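Local structure of CREG-like beta-barrel domain-containing protein (Agrobacterium tumefaciens, 3DNH) at residues N60-F72 against A124-Y138. The protein is of unknown function but has a CREG-like beta-barrel domain of the pyridoxamine 5'-phosphate oxidase family, whose relatives often bind FMN. Sequence-based numbering, arbitrary orientation.
Sequences NIGIEPDGTPFFF and AIARYIARYPKAKLY
Tyr-128 turns its CG away from its own backbone N (chi1 -166°), which carries the phenol from helix 121-131 across to Asn-60. In Tyr-132 the CG stands anti to the carbonyl carbon, beside the backbone N (chi1 -53°), and its ring lies against the same asparagine. Asn-60 CB sits over the centre of the Tyr-132 ring, 3.6 Å from the centroid, as a CH-pi contact. The asparagine amide is stacked nearly parallel to this ring. Asn-60 ND2 donates to Tyr-128 OH at 3.1 Å, with the acceptor in the amide plane. Tyr-128 OH is also hydrogen-bonded to a water that donates to Asn-60 O and accepts from Phe-72 N. This water ties both strands to the helix. Ile-61 O is gripped twice: Arg-131 NH1 donates at 2.8 Å and Tyr-132 OH at 2.7 Å. The two donors reach it from opposite faces of the carbonyl plane.

Strands 54-63 and 69-74 form an antiparallel hairpin of the closed barrel, and helix 124-131 crosses strand 69-72 almost at a right angle (-88°). Phe-70 packs between them. Its CE1 lies 3.9 Å from Tyr-128 CD1, at the edge of the tyrosine ring, while Gly-62 CA lies over one Phe-70 face, toward its rim. Farther along, the extended Arg-127 chain lays its guanidinium against Pro-65, whose CD is 3.3 Å from NH2 and over one face. A second water bridges Arg-127 NH1 and Glu-64 OE1, and Glu-64 also forms a salt bridge with Arg-148. At the other end, Phe-72 CE2 meets Tyr-138 CD1 at 3.5 Å, with the rings slid apart. Asp-100 of the second subunit accepts from Asn-60 ND2 and hydrogen-bonds Tyr-138 OH, which places this end at the dimer interface.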
ATOM      1  N   ASN A  60      -5.221  -3.015  -7.566  1.00 39.45           N
ATOM      2  CA  ASN A  60      -6.315  -3.730  -6.927  1.00 40.47           C
ATOM      3  C   ASN A  60      -6.113  -5.235  -7.138  1.00 39.86           C
ATOM      4  O   ASN A  60      -5.698  -5.673  -8.214  1.00 39.32           O
ATOM      5  CB  ASN A  60      -7.647  -3.340  -7.579  1.00 39.87           C
ATOM      6  CG  ASN A  60      -7.928  -1.839  -7.561  1.00 42.71           C
ATOM      7  OD1 ASN A  60      -7.737  -1.147  -6.547  1.00 43.20           O
ATOM      8  ND2 ASN A  60      -8.504  -1.344  -8.668  1.00 41.63           N
ATOM      9  N   ILE A  61      -6.513  -6.027  -6.164  1.00 40.97           N
ATOM     10  CA  ILE A  61      -6.327  -7.493  -6.179  1.00 41.64           C
ATOM     11  C   ILE A  61      -7.644  -8.246  -6.357  1.00 42.78           C
ATOM     12  O   ILE A  61      -8.622  -8.059  -5.555  1.00 41.24           O
ATOM     13  CB  ILE A  61      -5.660  -7.926  -4.824  1.00 41.35           C
ATOM     14  CG1 ILE A  61      -4.184  -7.494  -4.823  1.00 42.44           C
ATOM     15  CG2 ILE A  61      -5.718  -9.446  -4.603  1.00 44.65           C
ATOM     16  CD1 ILE A  61      -3.329  -8.126  -5.958  1.00 39.10           C
ATOM     17  N   GLY A  62      -7.690  -9.080  -7.407  1.00 43.54           N
ATOM     18  CA  GLY A  62      -8.752 -10.100  -7.521  1.00 43.52           C
ATOM     19  C   GLY A  62      -8.248 -11.448  -6.974  1.00 43.16           C
ATOM     20  O   GLY A  62      -7.052 -11.656  -6.861  1.00 41.80           O
ATOM     21  N   ILE A  63      -9.152 -12.346  -6.586  1.00 42.96           N
ATOM     22  CA  ILE A  63      -8.730 -13.679  -6.133  1.00 44.08           C
ATOM     23  C   ILE A  63      -9.550 -14.730  -6.883  1.00 43.86           C
ATOM     24  O   ILE A  63     -10.776 -14.610  -6.975  1.00 45.44           O
ATOM     25  CB  ILE A  63      -8.868 -13.906  -4.586  1.00 45.00           C
ATOM     26  CG1 ILE A  63      -8.150 -12.856  -3.762  1.00 47.28           C
ATOM     27  CG2 ILE A  63      -8.135 -15.145  -4.179  1.00 44.58           C
ATOM     28  CD1 ILE A  63      -6.599 -13.098  -3.636  1.00 51.63           C
ATOM     29  N   GLU A  64      -8.887 -15.765  -7.394  1.00 41.87           N
ATOM     30  CA  GLU A  64      -9.585 -16.865  -8.037  1.00 41.07           C
ATOM     31  C   GLU A  64      -9.985 -17.950  -6.990  1.00 41.15           C
ATOM     32  O   GLU A  64      -9.436 -17.958  -5.882  1.00 41.34           O
ATOM     33  CB  GLU A  64      -8.712 -17.419  -9.171  1.00 39.56           C
ATOM     34  CG  GLU A  64      -8.186 -16.280 -10.097  1.00 39.44           C
ATOM     35  CD  GLU A  64      -7.372 -16.803 -11.280  1.00 42.98           C
ATOM     36  OE1 GLU A  64      -7.543 -16.252 -12.396  1.00 43.58           O
ATOM     37  OE2 GLU A  64      -6.582 -17.767 -11.082  1.00 39.51           O
ATOM     38  N   PRO A  65     -10.958 -18.827  -7.322  1.00 40.53           N
ATOM     39  CA  PRO A  65     -11.460 -19.849  -6.370  1.00 40.41           C
ATOM     40  C   PRO A  65     -10.366 -20.612  -5.610  1.00 39.89           C
ATOM     41  O   PRO A  65     -10.524 -20.832  -4.438  1.00 40.56           O
ATOM     42  CB  PRO A  65     -12.261 -20.782  -7.264  1.00 39.57           C
ATOM     43  CG  PRO A  65     -12.790 -19.858  -8.332  1.00 40.59           C
ATOM     44  CD  PRO A  65     -11.703 -18.875  -8.591  1.00 40.41           C
ATOM     45  N   ASP A  66      -9.255 -20.967  -6.260  1.00 40.36           N
ATOM     46  CA  ASP A  66      -8.128 -21.656  -5.592  1.00 40.96           C
ATOM     47  C   ASP A  66      -7.205 -20.728  -4.758  1.00 41.65           C
ATOM     48  O   ASP A  66      -6.157 -21.173  -4.281  1.00 43.12           O
ATOM     49  CB  ASP A  66      -7.291 -22.481  -6.596  1.00 39.69           C
ATOM     50  CG  ASP A  66      -6.492 -21.607  -7.544  1.00 40.09           C
ATOM     51  OD1 ASP A  66      -5.762 -22.129  -8.383  1.00 40.33           O
ATOM     52  OD2 ASP A  66      -6.616 -20.378  -7.458  1.00 36.40           O
ATOM     53  N   GLY A  67      -7.574 -19.456  -4.646  1.00 42.72           N
ATOM     54  CA  GLY A  67      -6.833 -18.469  -3.863  1.00 44.04           C
ATOM     55  C   GLY A  67      -5.792 -17.668  -4.620  1.00 44.29           C
ATOM     56  O   GLY A  67      -5.128 -16.820  -4.014  1.00 45.96           O
ATOM     57  N   THR A  68      -5.675 -17.899  -5.938  1.00 42.92           N
ATOM     58  CA  THR A  68      -4.671 -17.242  -6.780  1.00 40.94           C
ATOM     59  C   THR A  68      -4.996 -15.756  -7.006  1.00 40.64           C
ATOM     60  O   THR A  68      -6.073 -15.442  -7.541  1.00 39.14           O
ATOM     61  CB  THR A  68      -4.529 -17.916  -8.167  1.00 40.87           C
ATOM     62  OG1 THR A  68      -4.134 -19.284  -8.019  1.00 40.45           O
ATOM     63  CG2 THR A  68      -3.462 -17.206  -8.980  1.00 39.21           C
ATOM     64  N   PRO A  69      -4.068 -14.851  -6.611  1.00 40.41           N
ATOM     65  CA  PRO A  69      -4.298 -13.444  -6.872  1.00 41.38           C
ATOM     66  C   PRO A  69      -4.147 -13.091  -8.344  1.00 41.41           C
ATOM     67  O   PRO A  69      -3.303 -13.658  -9.054  1.00 40.86           O
ATOM     68  CB  PRO A  69      -3.215 -12.734  -6.050  1.00 41.94           C
ATOM     69  CG  PRO A  69      -2.594 -13.742  -5.202  1.00 41.43           C
ATOM     70  CD  PRO A  69      -2.775 -15.049  -5.937  1.00 40.36           C
ATOM     71  N   PHE A  70      -4.965 -12.132  -8.803  1.00 40.81           N
ATOM     72  CA  PHE A  70      -4.823 -11.662 -10.179  1.00 39.59           C
ATOM     73  C   PHE A  70      -5.057 -10.168 -10.164  1.00 39.37           C
ATOM     74  O   PHE A  70      -5.614  -9.607  -9.215  1.00 38.92           O
ATOM     75  CB  PHE A  70      -5.751 -12.434 -11.171  1.00 38.61           C
ATOM     76  CG  PHE A  70      -7.221 -12.015 -11.129  1.00 38.40           C
ATOM     77  CD1 PHE A  70      -7.713 -11.033 -11.998  1.00 39.53           C
ATOM     78  CD2 PHE A  70      -8.119 -12.626 -10.245  1.00 37.81           C
ATOM     79  CE1 PHE A  70      -9.096 -10.673 -11.981  1.00 40.30           C
ATOM     80  CE2 PHE A  70      -9.462 -12.270 -10.209  1.00 39.43           C
ATOM     81  CZ  PHE A  70      -9.951 -11.279 -11.082  1.00 40.88           C
ATOM     82  N   PHE A  71      -4.638  -9.515 -11.225  1.00 39.54           N
ATOM     83  CA  PHE A  71      -4.737  -8.077 -11.265  1.00 39.34           C
ATOM     84  C   PHE A  71      -4.678  -7.596 -12.727  1.00 38.68           C
ATOM     85  O   PHE A  71      -4.355  -8.365 -13.650  1.00 38.42           O
ATOM     86  CB  PHE A  71      -3.646  -7.425 -10.391  1.00 39.39           C
ATOM     87  CG  PHE A  71      -2.240  -7.763 -10.814  1.00 40.13           C
ATOM     88  CD1 PHE A  71      -1.558  -6.953 -11.728  1.00 37.66           C
ATOM     89  CD2 PHE A  71      -1.585  -8.874 -10.284  1.00 40.27           C
ATOM     90  CE1 PHE A  71      -0.235  -7.267 -12.129  1.00 40.43           C
ATOM     91  CE2 PHE A  71      -0.280  -9.194 -10.664  1.00 39.29           C
ATOM     92  CZ  PHE A  71       0.404  -8.377 -11.594  1.00 42.12           C
ATOM     93  N   PHE A  72      -5.018  -6.321 -12.875  1.00 38.05           N
ATOM     94  CA  PHE A  72      -5.063  -5.671 -14.156  0.50 38.37           C
ATOM     95  C   PHE A  72      -4.053  -4.544 -14.161  1.00 38.87           C
ATOM     96  O   PHE A  72      -3.793  -3.927 -13.110  1.00 38.01           O
ATOM     97  CB  PHE A  72      -6.475  -5.126 -14.410  0.50 38.34           C
ATOM     98  CG  PHE A  72      -6.498  -3.810 -15.113  0.50 37.72           C
ATOM     99  CD1 PHE A  72      -6.406  -3.742 -16.499  0.50 36.50           C
ATOM    100  CD2 PHE A  72      -6.620  -2.624 -14.382  0.50 38.31           C
ATOM    101  CE1 PHE A  72      -6.434  -2.502 -17.149  0.50 37.53           C
ATOM    102  CE2 PHE A  72      -6.644  -1.375 -15.032  0.50 36.98           C
ATOM    103  CZ  PHE A  72      -6.545  -1.319 -16.410  0.50 36.69           C
ATOM    104  N   ALA A 124     -12.428 -13.236 -15.820  1.00 36.98           N
ATOM    105  CA  ALA A 124     -11.594 -12.458 -14.918  1.00 36.59           C
ATOM    106  C   ALA A 124     -12.181 -11.054 -14.749  1.00 37.61           C
ATOM    107  O   ALA A 124     -12.150 -10.468 -13.658  1.00 36.60           O
ATOM    108  CB  ALA A 124     -10.131 -12.409 -15.438  1.00 37.41           C
ATOM    109  N   ILE A 125     -12.744 -10.529 -15.830  1.00 37.52           N
ATOM    110  CA  ILE A 125     -13.449  -9.230 -15.814  1.00 38.61           C
ATOM    111  C   ILE A 125     -14.613  -9.236 -14.850  1.00 37.17           C
ATOM    112  O   ILE A 125     -14.786  -8.324 -14.042  1.00 37.42           O
ATOM    113  CB  ILE A 125     -14.014  -8.857 -17.242  1.00 39.07           C
ATOM    114  CG1 ILE A 125     -12.870  -8.467 -18.177  1.00 41.23           C
ATOM    115  CG2 ILE A 125     -15.025  -7.700 -17.190  1.00 40.52           C
ATOM    116  CD1 ILE A 125     -12.056  -7.388 -17.613  1.00 45.57           C
ATOM    117  N   ALA A 126     -15.460 -10.233 -14.961  1.00 36.81           N
ATOM    118  CA  ALA A 126     -16.633 -10.240 -14.118  1.00 37.23           C
ATOM    119  C   ALA A 126     -16.214 -10.385 -12.623  1.00 37.64           C
ATOM    120  O   ALA A 126     -16.725  -9.665 -11.750  1.00 36.63           O
ATOM    121  CB  ALA A 126     -17.580 -11.332 -14.546  1.00 37.00           C
ATOM    122  N   ARG A 127     -15.241 -11.255 -12.367  1.00 37.64           N
ATOM    123  CA  ARG A 127     -14.705 -11.422 -11.005  1.00 38.74           C
ATOM    124  C   ARG A 127     -14.116 -10.133 -10.424  1.00 39.32           C
ATOM    125  O   ARG A 127     -14.329  -9.802  -9.251  1.00 39.10           O
ATOM    126  CB  ARG A 127     -13.645 -12.506 -10.981  1.00 39.12           C
ATOM    127  CG  ARG A 127     -14.166 -13.884 -11.010  1.00 39.31           C
ATOM    128  CD  ARG A 127     -13.011 -14.847 -11.285  1.00 42.21           C
ATOM    129  NE  ARG A 127     -13.470 -16.233 -11.293  1.00 42.02           N
ATOM    130  CZ  ARG A 127     -12.721 -17.290 -11.595  1.00 44.09           C
ATOM    131  NH1 ARG A 127     -11.449 -17.140 -11.991  1.00 42.23           N
ATOM    132  NH2 ARG A 127     -13.275 -18.506 -11.522  1.00 43.74           N
ATOM    133  N   TYR A 128     -13.383  -9.392 -11.257  1.00 38.91           N
ATOM    134  CA  TYR A 128     -12.779  -8.159 -10.838  1.00 38.50           C
ATOM    135  C   TYR A 128     -13.793  -7.038 -10.560  1.00 38.28           C
ATOM    136  O   TYR A 128     -13.697  -6.342  -9.548  1.00 37.03           O
ATOM    137  CB  TYR A 128     -11.831  -7.713 -11.946  1.00 38.18           C
ATOM    138  CG  TYR A 128     -10.867  -6.622 -11.582  1.00 38.12           C
ATOM    139  CD1 TYR A 128      -9.596  -6.927 -11.078  1.00 38.79           C
ATOM    140  CD2 TYR A 128     -11.175  -5.296 -11.841  1.00 38.98           C
ATOM    141  CE1 TYR A 128      -8.680  -5.916 -10.783  1.00 38.36           C
ATOM    142  CE2 TYR A 128     -10.280  -4.282 -11.573  1.00 39.29           C
ATOM    143  CZ  TYR A 128      -9.021  -4.597 -11.055  1.00 39.80           C
ATOM    144  OH  TYR A 128      -8.122  -3.575 -10.829  1.00 40.32           O
ATOM    145  N   ILE A 129     -14.739  -6.849 -11.493  1.00 38.68           N
ATOM    146  CA  ILE A 129     -15.844  -5.907 -11.376  1.00 38.24           C
ATOM    147  C   ILE A 129     -16.650  -6.096 -10.086  1.00 38.71           C
ATOM    148  O   ILE A 129     -17.097  -5.130  -9.476  1.00 37.24           O
ATOM    149  CB  ILE A 129     -16.837  -6.051 -12.592  1.00 39.14           C
ATOM    150  CG1 ILE A 129     -16.282  -5.398 -13.885  1.00 39.78           C
ATOM    151  CG2 ILE A 129     -18.197  -5.456 -12.298  1.00 38.81           C
ATOM    152  CD1 ILE A 129     -15.674  -4.116 -13.679  1.00 41.39           C
ATOM    153  N   ALA A 130     -16.823  -7.355  -9.707  1.00 38.28           N
ATOM    154  CA  ALA A 130     -17.521  -7.749  -8.472  1.00 39.64           C
ATOM    155  C   ALA A 130     -16.902  -7.060  -7.247  1.00 39.77           C
ATOM    156  O   ALA A 130     -17.617  -6.684  -6.342  1.00 40.73           O
ATOM    157  CB  ALA A 130     -17.498  -9.286  -8.319  1.00 37.72           C
ATOM    158  N   ARG A 131     -15.585  -6.836  -7.252  1.00 39.93           N
ATOM    159  CA  ARG A 131     -14.913  -6.180  -6.137  1.00 40.44           C
ATOM    160  C   ARG A 131     -14.706  -4.695  -6.344  1.00 41.02           C
ATOM    161  O   ARG A 131     -14.632  -3.939  -5.366  1.00 41.36           O
ATOM    162  CB  ARG A 131     -13.547  -6.848  -5.859  1.00 40.36           C
ATOM    163  CG  ARG A 131     -13.611  -8.110  -5.099  1.00 40.68           C
ATOM    164  CD  ARG A 131     -12.168  -8.632  -4.888  1.00 42.98           C
ATOM    165  NE  ARG A 131     -12.126  -9.621  -3.834  1.00 42.54           N
ATOM    166  CZ  ARG A 131     -11.021 -10.044  -3.217  1.00 40.53           C
ATOM    167  NH1 ARG A 131      -9.832  -9.542  -3.526  1.00 35.92           N
ATOM    168  NH2 ARG A 131     -11.120 -10.954  -2.250  1.00 40.85           N
ATOM    169  N   TYR A 132     -14.603  -4.296  -7.615  1.00 40.43           N
ATOM    170  CA  TYR A 132     -14.142  -2.969  -8.028  1.00 40.69           C
ATOM    171  C   TYR A 132     -15.123  -2.429  -9.073  1.00 40.82           C
ATOM    172  O   TYR A 132     -14.834  -2.457 -10.289  1.00 39.21           O
ATOM    173  CB  TYR A 132     -12.697  -3.035  -8.594  1.00 40.55           C
ATOM    174  CG  TYR A 132     -11.782  -3.720  -7.626  1.00 40.43           C
ATOM    175  CD1 TYR A 132     -11.518  -3.123  -6.381  1.00 41.13           C
ATOM    176  CD2 TYR A 132     -11.239  -4.975  -7.901  1.00 36.37           C
ATOM    177  CE1 TYR A 132     -10.766  -3.749  -5.439  1.00 42.15           C
ATOM    178  CE2 TYR A 132     -10.457  -5.623  -6.944  1.00 37.26           C
ATOM    179  CZ  TYR A 132     -10.232  -4.997  -5.718  1.00 39.60           C
ATOM    180  OH  TYR A 132      -9.482  -5.599  -4.758  1.00 41.60           O
ATOM    181  N   PRO A 133     -16.298  -1.941  -8.608  1.00 42.16           N
ATOM    182  CA  PRO A 133     -17.312  -1.523  -9.589  1.00 42.41           C
ATOM    183  C   PRO A 133     -16.883  -0.364 -10.487  1.00 43.43           C
ATOM    184  O   PRO A 133     -17.429  -0.205 -11.569  1.00 43.70           O
ATOM    185  CB  PRO A 133     -18.541  -1.168  -8.720  1.00 42.87           C
ATOM    186  CG  PRO A 133     -18.007  -0.869  -7.403  1.00 42.32           C
ATOM    187  CD  PRO A 133     -16.782  -1.766  -7.225  1.00 41.32           C
ATOM    188  N   LYS A 134     -15.895   0.425 -10.076  1.00 44.16           N
ATOM    189  CA  LYS A 134     -15.421   1.494 -10.934  1.00 45.24           C
ATOM    190  C   LYS A 134     -14.634   0.955 -12.125  1.00 44.82           C
ATOM    191  O   LYS A 134     -14.457   1.656 -13.120  1.00 43.69           O
ATOM    192  CB  LYS A 134     -14.580   2.510 -10.161  1.00 45.12           C
ATOM    193  CG  LYS A 134     -15.395   3.642  -9.602  1.00 47.27           C
ATOM    194  CD  LYS A 134     -14.538   4.747  -8.929  1.00 48.39           C
ATOM    195  CE  LYS A 134     -13.916   4.323  -7.579  1.00 52.49           C
ATOM    196  NZ  LYS A 134     -14.377   2.975  -7.026  1.00 53.17           N
ATOM    197  N   ALA A 135     -14.176  -0.292 -12.021  1.00 44.82           N
ATOM    198  CA  ALA A 135     -13.436  -0.903 -13.113  1.00 45.86           C
ATOM    199  C   ALA A 135     -14.316  -0.982 -14.371  1.00 46.28           C
ATOM    200  O   ALA A 135     -13.803  -1.102 -15.473  1.00 46.88           O
ATOM    201  CB  ALA A 135     -12.906  -2.274 -12.716  1.00 44.40           C
ATOM    202  N   LYS A 136     -15.635  -0.903 -14.179  1.00 46.67           N
ATOM    203  CA  LYS A 136     -16.607  -0.946 -15.270  1.00 47.61           C
ATOM    204  C   LYS A 136     -16.230   0.051 -16.333  1.00 47.75           C
ATOM    205  O   LYS A 136     -16.559  -0.128 -17.502  1.00 47.97           O
ATOM    206  CB  LYS A 136     -18.031  -0.657 -14.768  1.00 47.52           C
ATOM    207  CG  LYS A 136     -18.600  -1.745 -13.851  1.00 47.47           C
ATOM    208  CD  LYS A 136     -20.017  -1.386 -13.386  1.00 49.07           C
ATOM    209  CE  LYS A 136     -20.239  -1.704 -11.904  1.00 51.18           C
ATOM    210  NZ  LYS A 136     -20.522  -3.155 -11.603  1.00 49.86           N
ATOM    211  N   LEU A 137     -15.501   1.083 -15.909  1.00 48.06           N
ATOM    212  CA  LEU A 137     -15.099   2.175 -16.762  1.00 47.97           C
ATOM    213  C   LEU A 137     -13.691   1.984 -17.292  1.00 47.15           C
ATOM    214  O   LEU A 137     -13.504   1.953 -18.509  1.00 46.82           O
ATOM    215  CB  LEU A 137     -15.223   3.515 -16.009  1.00 48.70           C
ATOM    216  CG  LEU A 137     -15.332   4.839 -16.783  1.00 50.11           C
ATOM    217  CD1 LEU A 137     -13.932   5.394 -17.188  1.00 50.84           C
ATOM    218  CD2 LEU A 137     -16.299   4.733 -17.996  1.00 50.85           C
ATOM    219  N   TYR A 138     -12.708   1.880 -16.400  1.00 46.11           N
ATOM    220  CA  TYR A 138     -11.297   1.857 -16.832  1.00 45.99           C
ATOM    221  C   TYR A 138     -10.792   0.557 -17.469  1.00 46.23           C
ATOM    222  O   TYR A 138      -9.726   0.550 -18.070  1.00 47.04           O
ATOM    223  CB  TYR A 138     -10.338   2.336 -15.743  1.00 45.39           C
ATOM    224  CG  TYR A 138     -10.344   1.532 -14.461  1.00 46.29           C
ATOM    225  CD1 TYR A 138      -9.681   0.297 -14.376  1.00 46.59           C
ATOM    226  CD2 TYR A 138     -10.985   2.025 -13.307  1.00 47.90           C
ATOM    227  CE1 TYR A 138      -9.677  -0.448 -13.205  1.00 45.30           C
ATOM    228  CE2 TYR A 138     -10.980   1.291 -12.123  1.00 45.08           C
ATOM    229  CZ  TYR A 138     -10.323   0.063 -12.075  1.00 45.87           C
ATOM    230  OH  TYR A 138     -10.324  -0.661 -10.905  1.00 41.33           O
TER
HETATM  231  O   HOH W   1      -5.477  -4.629 -10.524  1.00 23.90           O
HETATM  232  O   HOH W   2      -9.743 -14.572 -13.109  1.00 37.48           O